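Local structure of alpha-galacturonidase (3FEF) at residues A414-P419 and I423-A428; E226-Y231 and D257-Y262. The protein hydrolyses alpha-1,4-linked galacturonate oligomers such as di-galacturonate to release alpha-D-galacturonate, as an NAD- and manganese-dependent family 4 glycoside hydrolase. One frame throughout, in Å; residues are numbered along the deposited sequence.

Interaction 1: residues A414-P419 and I423-A428; sequences AFLNDP and IDRSDA
Ala428 presents its methyl group to two neighbouring side chains of the preceding helix, the ring of Phe415 and the isobutyl end of Leu416. The evidence is a pair of van der Waals approaches: Leu416 CD2 lies 3.9 Å from Ala428 CB, and Phe415 CE1 lies 4.2 Å from the same carbon. Seen from Ala428 CB, these two atoms stand about 91° apart, which places the methyl in the angle between ring and branched chain. The ring approaches obliquely, through CE1, and this atom also reaches the Ala428 backbone, with Phe415 CE1 3.7 Å from Ala428 O. Its CG is anti to the main-chain nitrogen (chi1 -165°), a setting that swings the ring toward the second helix. Leu416 divides its two methyls: while CD2 meets Ala428, CD1 lies against the aliphatic shaft of Arg425, with Leu416 CD1 4.2 Å from Arg425 CG.

The CA atoms of Leu416 and Ala428 approach to 7.3 Å. Ala428 lies in the first turn of the second helix, with Ala428 N bonded to Asp424 O at 3.0 Å. The contact joins the consecutive helices 408-417 and 425-435, near the C-terminus, across a short non-helical connection. Phe415 carries the packing further along the second helix, meeting Phe432 edge-to-face and touching Leu431 and Met435. Arg425 sends its guanidinium group to the second subunit, where NH1 is hydrogen-bonded to Tyr281 OH and NH2 forms a salt bridge with Asp257.

No hydrogen bond joins the two segments, which bury 172 Å² between them in all. Their side chains meet by van der Waals contact, consistent with a junction held by side-chain fit rather than by directed bonds between the segments, while the charged end of Arg425 spends its polarity on the subunit interface.

Interaction 2: residues E226-Y231 and D257-Y262; sequences EFSAHY and DLFETY
Ser228 of one helix meets Phe259 and Glu260 of the other, and it is the residue of 226-231 on which the contact turns. Along the second segment, Asp257 comes first. Its CB points away from the partner helix, and OD2 is bound by Tyr281 OH of the same chain and, in a salt bridge, by Arg425 of the second subunit.

Phe259 is the first residue to meet the other helix. With CG anti to the main-chain nitrogen (chi1 177°), its ring lies beside Ser228, and Phe259 CD2 is 4.2 Å from Ser228 OG in an oblique approach. The ring also packs edge-to-face on Phe224, one turn before Ser228 on the first helix, and touches Ile265.

These helices, 220-231 and 253-262, belong to the C-terminal domain of the family 4 hydrolase. Strand 218-219 leads into the first and strand 265-266 follows the second, both strands pairing with strand 207-215, so both helices adjoin strands of one antiparallel sheet. Their local axes approach to 10.1 Å at the nearest and cross at -125°. The segments bury 111 Å² between them, most of it contributed by Ser228 (51 Å²) and Glu260 (33 Å²).

Glu260 supplies the polar link. Its chain bends at chi2 (-64°), which brings the carboxylate across to accept a hydrogen bond from Ser228 OG. The modelled separation of Ser228 OG and Glu260 OE2, 2.4 Å, is very short, so its exact value is doubtful. Glu260 OE2 also sits in the plane of the Phe259 ring at its edge, 4.0 Å from Phe259 CD2.

Beyond it, Thr261 packs on Gln413 of the second subunit, which places this end of the helix at the subunit interface.

How the interactions relate
Interactions 1 and 2 lie at the periphery of the chain, with centres 31 Å apart and nearest atoms about 10 Å apart. Each joins two helices and is partly buried, but different elements are held: two successive C-terminal helices in interaction 1, and two helices adjoining a common sheet in interaction 2. The first has no hydrogen bond or salt bridge between its segments and is mainly apolar; the second depends on a single polar link flanked by a ring, with less area buried. Within one chain they do not touch. The tetramer relates them: Arg425 of interaction 1 pairs, between subunits, with Asp257 of the second subunit, a residue at the position that opens 257-262 in interaction 2.

Interaction 1: residues A414-P419 and I423-A428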
loop_
_atom_site.group_PDB
_atom_site.type_symbol
_atom_site.label_atom_id
_atom_site.label_comp_id
_atom_site.label_asym_id
_atom_site.label_seq_id
_atom_site.Cartn_x
_atom_site.Cartn_y
_atom_site.Cartn_z
ATOM N N ALA A 414 9.239 -21.901 -9.556
ATOM C CA ALA A 414 10.103 -20.816 -10.009
ATOM C C ALA A 414 10.866 -21.275 -11.260
ATOM O O ALA A 414 10.865 -20.593 -12.291
ATOM C CB ALA A 414 11.064 -20.393 -8.893
ATOM N N PHE A 415 11.502 -22.439 -11.164
ATOM C CA PHE A 415 12.183 -23.043 -12.303
ATOM C C PHE A 415 11.333 -22.988 -13.566
ATOM O O PHE A 415 11.823 -22.566 -14.627
ATOM C CB PHE A 415 12.574 -24.489 -11.973
ATOM C CG PHE A 415 13.591 -25.100 -12.924
ATOM C CD1 PHE A 415 13.180 -25.879 -13.999
ATOM C CD2 PHE A 415 14.960 -24.931 -12.708
ATOM C CE1 PHE A 415 14.114 -26.478 -14.861
ATOM C CE2 PHE A 415 15.904 -25.506 -13.563
ATOM C CZ PHE A 415 15.482 -26.291 -14.642
ATOM N N LEU A 416 10.070 -23.417 -13.455
ATOM C CA LEU A 416 9.140 -23.380 -14.589
ATOM C C LEU A 416 8.790 -21.969 -15.073
ATOM O O LEU A 416 8.464 -21.758 -16.241
ATOM C CB LEU A 416 7.826 -24.102 -14.226
ATOM C CG LEU A 416 7.815 -25.625 -14.072
ATOM C CD1 LEU A 416 6.387 -26.122 -13.776
ATOM C CD2 LEU A 416 8.370 -26.263 -15.337
ATOM N N ASN A 417 8.792 -21.011 -14.160
ATOM C CA ASN A 417 8.433 -19.644 -14.496
ATOM C C ASN A 417 9.615 -18.841 -15.080
ATOM O O ASN A 417 9.475 -17.655 -15.412
ATOM C CB ASN A 417 7.894 -18.964 -13.235
ATOM C CG ASN A 417 7.060 -17.735 -13.536
ATOM O OD1 ASN A 417 6.310 -17.705 -14.508
ATOM N ND2 ASN A 417 7.163 -16.729 -12.683
ATOM N N ASP A 418 10.783 -19.469 -15.198
ATOM C CA ASP A 418 11.968 -18.754 -15.704
ATOM C C ASP A 418 11.972 -18.644 -17.223
ATOM O O ASP A 418 11.812 -19.628 -17.914
ATOM C CB ASP A 418 13.262 -19.416 -15.214
ATOM C CG ASP A 418 14.513 -18.662 -15.659
ATOM O OD1 ASP A 418 15.067 -18.998 -16.735
ATOM O OD2 ASP A 418 14.929 -17.714 -14.951
ATOM N N PRO A 419 12.158 -17.429 -17.748
ATOM C CA PRO A 419 12.154 -17.201 -19.196
ATOM C C PRO A 419 13.063 -18.157 -19.988
ATOM O O PRO A 419 12.794 -18.415 -21.154
ATOM C CB PRO A 419 12.680 -15.770 -19.328
ATOM C CG PRO A 419 12.272 -15.113 -18.034
ATOM C CD PRO A 419 12.337 -16.186 -16.979
ATOM N N ILE A 423 10.885 -25.616 -22.230
ATOM C CA ILE A 423 10.857 -27.009 -22.623
ATOM C C ILE A 423 9.614 -27.637 -21.999
ATOM O O ILE A 423 9.000 -27.022 -21.142
ATOM C CB ILE A 423 12.129 -27.736 -22.152
ATOM C CG1 ILE A 423 12.283 -27.607 -20.639
ATOM C CG2 ILE A 423 13.360 -27.163 -22.873
ATOM C CD1 ILE A 423 13.598 -28.202 -20.089
ATOM N N ASP A 424 9.244 -28.837 -22.438
ATOM C CA ASP A 424 8.083 -29.514 -21.896
ATOM C C ASP A 424 8.273 -29.654 -20.419
ATOM O O ASP A 424 9.404 -29.634 -19.938
ATOM C CB ASP A 424 7.897 -30.901 -22.513
ATOM C CG ASP A 424 7.406 -30.834 -23.933
ATOM O OD1 ASP A 424 7.106 -29.706 -24.395
ATOM O OD2 ASP A 424 7.314 -31.901 -24.587
ATOM N N ARG A 425 7.166 -29.825 -19.706
ATOM C CA ARG A 425 7.193 -29.854 -18.259
ATOM C C ARG A 425 7.931 -31.078 -17.722
ATOM O O ARG A 425 8.673 -30.975 -16.745
ATOM C CB ARG A 425 5.776 -29.754 -17.685
ATOM C CG ARG A 425 5.720 -29.505 -16.182
ATOM C CD ARG A 425 4.276 -29.254 -15.697
ATOM N NE ARG A 425 3.532 -30.499 -15.496
ATOM C CZ ARG A 425 2.251 -30.558 -15.130
ATOM N NH1 ARG A 425 1.556 -29.443 -14.936
ATOM N NH2 ARG A 425 1.662 -31.731 -14.962
ATOM N N SER A 426 7.735 -32.234 -18.346
ATOM C CA SER A 426 8.423 -33.444 -17.898
ATOM C C SER A 426 9.919 -33.385 -18.178
ATOM O O SER A 426 10.718 -33.878 -17.387
ATOM C CB SER A 426 7.829 -34.700 -18.534
ATOM O OG SER A 426 7.794 -34.574 -19.938
ATOM N N ASP A 427 10.309 -32.788 -19.295
ATOM C CA ASP A 427 11.729 -32.579 -19.524
ATOM C C ASP A 427 12.274 -31.659 -18.429
ATOM O O ASP A 427 13.340 -31.911 -17.865
ATOM C CB ASP A 427 11.978 -31.965 -20.897
ATOM C CG ASP A 427 11.488 -32.851 -22.032
ATOM O OD1 ASP A 427 11.491 -34.089 -21.859
ATOM O OD2 ASP A 427 11.108 -32.308 -23.103
ATOM N N ALA A 428 11.533 -30.601 -18.107
ATOM C CA ALA A 428 12.014 -29.663 -17.092
ATOM C C ALA A 428 12.110 -30.311 -15.705
ATOM O O ALA A 428 13.055 -30.054 -14.936
ATOM C CB ALA A 428 11.152 -28.430 -17.057
#

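Interaction 2: residues E226-Y231 and D257-Y262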
loop_
_atom_site.group_PDB
_atom_site.type_symbol
_atom_site.label_atom_id
_atom_site.label_comp_id
_atom_site.label_asym_id
_atom_site.label_seq_id
_atom_site.Cartn_x
_atom_site.Cartn_y
_atom_site.Cartn_z
ATOM N N GLU A 226 21.115 8.290 -30.660
ATOM C CA GLU A 226 21.913 8.441 -31.896
ATOM C C GLU A 226 23.013 7.413 -31.971
ATOM O O GLU A 226 23.218 6.756 -32.991
ATOM C CB GLU A 226 22.518 9.849 -31.990
ATOM C CG GLU A 226 21.490 10.893 -32.419
ATOM C CD GLU A 226 21.739 12.261 -31.818
ATOM O OE1 GLU A 226 22.896 12.557 -31.468
ATOM O OE2 GLU A 226 20.781 13.049 -31.696
ATOM N N PHE A 227 23.729 7.299 -30.859
ATOM C CA PHE A 227 24.796 6.350 -30.686
ATOM C C PHE A 227 24.336 4.938 -31.034
ATOM O O PHE A 227 25.032 4.183 -31.704
ATOM C CB PHE A 227 25.203 6.407 -29.217
ATOM C CG PHE A 227 26.522 5.807 -28.934
ATOM C CD1 PHE A 227 27.633 6.204 -29.652
ATOM C CD2 PHE A 227 26.661 4.878 -27.906
ATOM C CE1 PHE A 227 28.858 5.666 -29.382
ATOM C CE2 PHE A 227 27.888 4.328 -27.615
ATOM C CZ PHE A 227 28.998 4.722 -28.354
ATOM N N SER A 228 23.147 4.587 -30.556
ATOM C CA SER A 228 22.592 3.273 -30.776
ATOM C C SER A 228 22.189 3.063 -32.232
ATOM O O SER A 228 22.306 1.956 -32.755
ATOM C CB SER A 228 21.372 3.066 -29.885
ATOM O OG SER A 228 20.705 1.875 -30.268
ATOM N N ALA A 229 21.703 4.119 -32.884
ATOM C CA ALA A 229 21.295 4.001 -34.278
ATOM C C ALA A 229 22.526 3.820 -35.141
ATOM O O ALA A 229 22.505 3.089 -36.119
ATOM C CB ALA A 229 20.516 5.215 -34.727
ATOM N N HIS A 230 23.613 4.475 -34.766
ATOM C CA HIS A 230 24.805 4.381 -35.563
ATOM C C HIS A 230 25.572 3.064 -35.412
ATOM O O HIS A 230 26.111 2.554 -36.388
ATOM C CB HIS A 230 25.728 5.574 -35.312
ATOM C CG HIS A 230 26.662 5.838 -36.446
ATOM N ND1 HIS A 230 28.019 5.606 -36.365
ATOM C CD2 HIS A 230 26.427 6.270 -37.709
ATOM C CE1 HIS A 230 28.584 5.901 -37.524
ATOM N NE2 HIS A 230 27.639 6.306 -38.356
ATOM N N TYR A 231 25.624 2.504 -34.209
ATOM C CA TYR A 231 26.431 1.300 -33.979
ATOM C C TYR A 231 25.625 0.059 -33.649
ATOM O O TYR A 231 26.181 -0.957 -33.236
ATOM C CB TYR A 231 27.441 1.547 -32.859
ATOM C CG TYR A 231 28.439 2.631 -33.170
ATOM C CD1 TYR A 231 29.487 2.397 -34.054
ATOM C CD2 TYR A 231 28.339 3.886 -32.581
ATOM C CE1 TYR A 231 30.417 3.384 -34.344
ATOM C CE2 TYR A 231 29.254 4.882 -32.868
ATOM C CZ TYR A 231 30.293 4.621 -33.754
ATOM O OH TYR A 231 31.219 5.594 -34.042
ATOM N N ASP A 257 20.172 -3.225 -28.718
ATOM C CA ASP A 257 18.941 -3.877 -29.127
ATOM C C ASP A 257 17.845 -3.686 -28.064
ATOM O O ASP A 257 16.714 -3.389 -28.399
ATOM C CB ASP A 257 19.201 -5.365 -29.391
ATOM C CG ASP A 257 18.013 -6.069 -30.035
ATOM O OD1 ASP A 257 17.724 -5.761 -31.206
ATOM O OD2 ASP A 257 17.372 -6.936 -29.374
ATOM N N LEU A 258 18.189 -3.848 -26.787
ATOM C CA LEU A 258 17.228 -3.634 -25.702
ATOM C C LEU A 258 16.813 -2.181 -25.627
ATOM O O LEU A 258 15.638 -1.885 -25.399
ATOM C CB LEU A 258 17.801 -4.061 -24.358
ATOM C CG LEU A 258 18.224 -5.529 -24.330
ATOM C CD1 LEU A 258 18.574 -5.970 -22.936
ATOM C CD2 LEU A 258 17.140 -6.404 -24.904
ATOM N N PHE A 259 17.761 -1.263 -25.828
ATOM C CA PHE A 259 17.384 0.162 -25.850
ATOM C C PHE A 259 16.293 0.485 -26.887
ATOM O O PHE A 259 15.349 1.181 -26.577
ATOM C CB PHE A 259 18.565 1.107 -26.083
ATOM C CG PHE A 259 18.144 2.558 -26.166
ATOM C CD1 PHE A 259 17.920 3.297 -25.002
ATOM C CD2 PHE A 259 17.926 3.168 -27.398
ATOM C CE1 PHE A 259 17.506 4.641 -25.063
ATOM C CE2 PHE A 259 17.499 4.521 -27.473
ATOM C CZ PHE A 259 17.291 5.247 -26.310
ATOM N N GLU A 260 16.468 0.022 -28.120
ATOM C CA GLU A 260 15.502 0.277 -29.205
ATOM C C GLU A 260 14.140 -0.260 -28.840
ATOM O O GLU A 260 13.120 0.308 -29.189
ATOM C CB GLU A 260 15.921 -0.436 -30.492
ATOM C CG GLU A 260 17.297 -0.088 -30.945
ATOM C CD GLU A 260 17.388 1.360 -31.292
ATOM O OE1 GLU A 260 16.337 1.909 -31.685
ATOM O OE2 GLU A 260 18.487 1.950 -31.161
ATOM N N THR A 261 14.124 -1.400 -28.175
ATOM C CA THR A 261 12.858 -1.963 -27.769
ATOM C C THR A 261 12.251 -1.162 -26.608
ATOM O O THR A 261 11.075 -0.863 -26.618
ATOM C CB THR A 261 13.028 -3.438 -27.372
ATOM O OG1 THR A 261 13.432 -4.189 -28.528
ATOM C CG2 THR A 261 11.710 -4.022 -26.807
ATOM N N TYR A 262 13.054 -0.783 -25.620
ATOM C CA TYR A 262 12.464 -0.351 -24.352
ATOM C C TYR A 262 12.594 1.121 -24.024
ATOM O O TYR A 262 11.880 1.610 -23.176
ATOM C CB TYR A 262 13.004 -1.205 -23.200
ATOM C CG TYR A 262 12.605 -2.662 -23.277
ATOM C CD1 TYR A 262 11.277 -3.054 -23.057
ATOM C CD2 TYR A 262 13.545 -3.648 -23.555
ATOM C CE1 TYR A 262 10.903 -4.396 -23.112
ATOM C CE2 TYR A 262 13.186 -5.001 -23.602
ATOM C CZ TYR A 262 11.861 -5.364 -23.369
ATOM O OH TYR A 262 11.499 -6.689 -23.428
#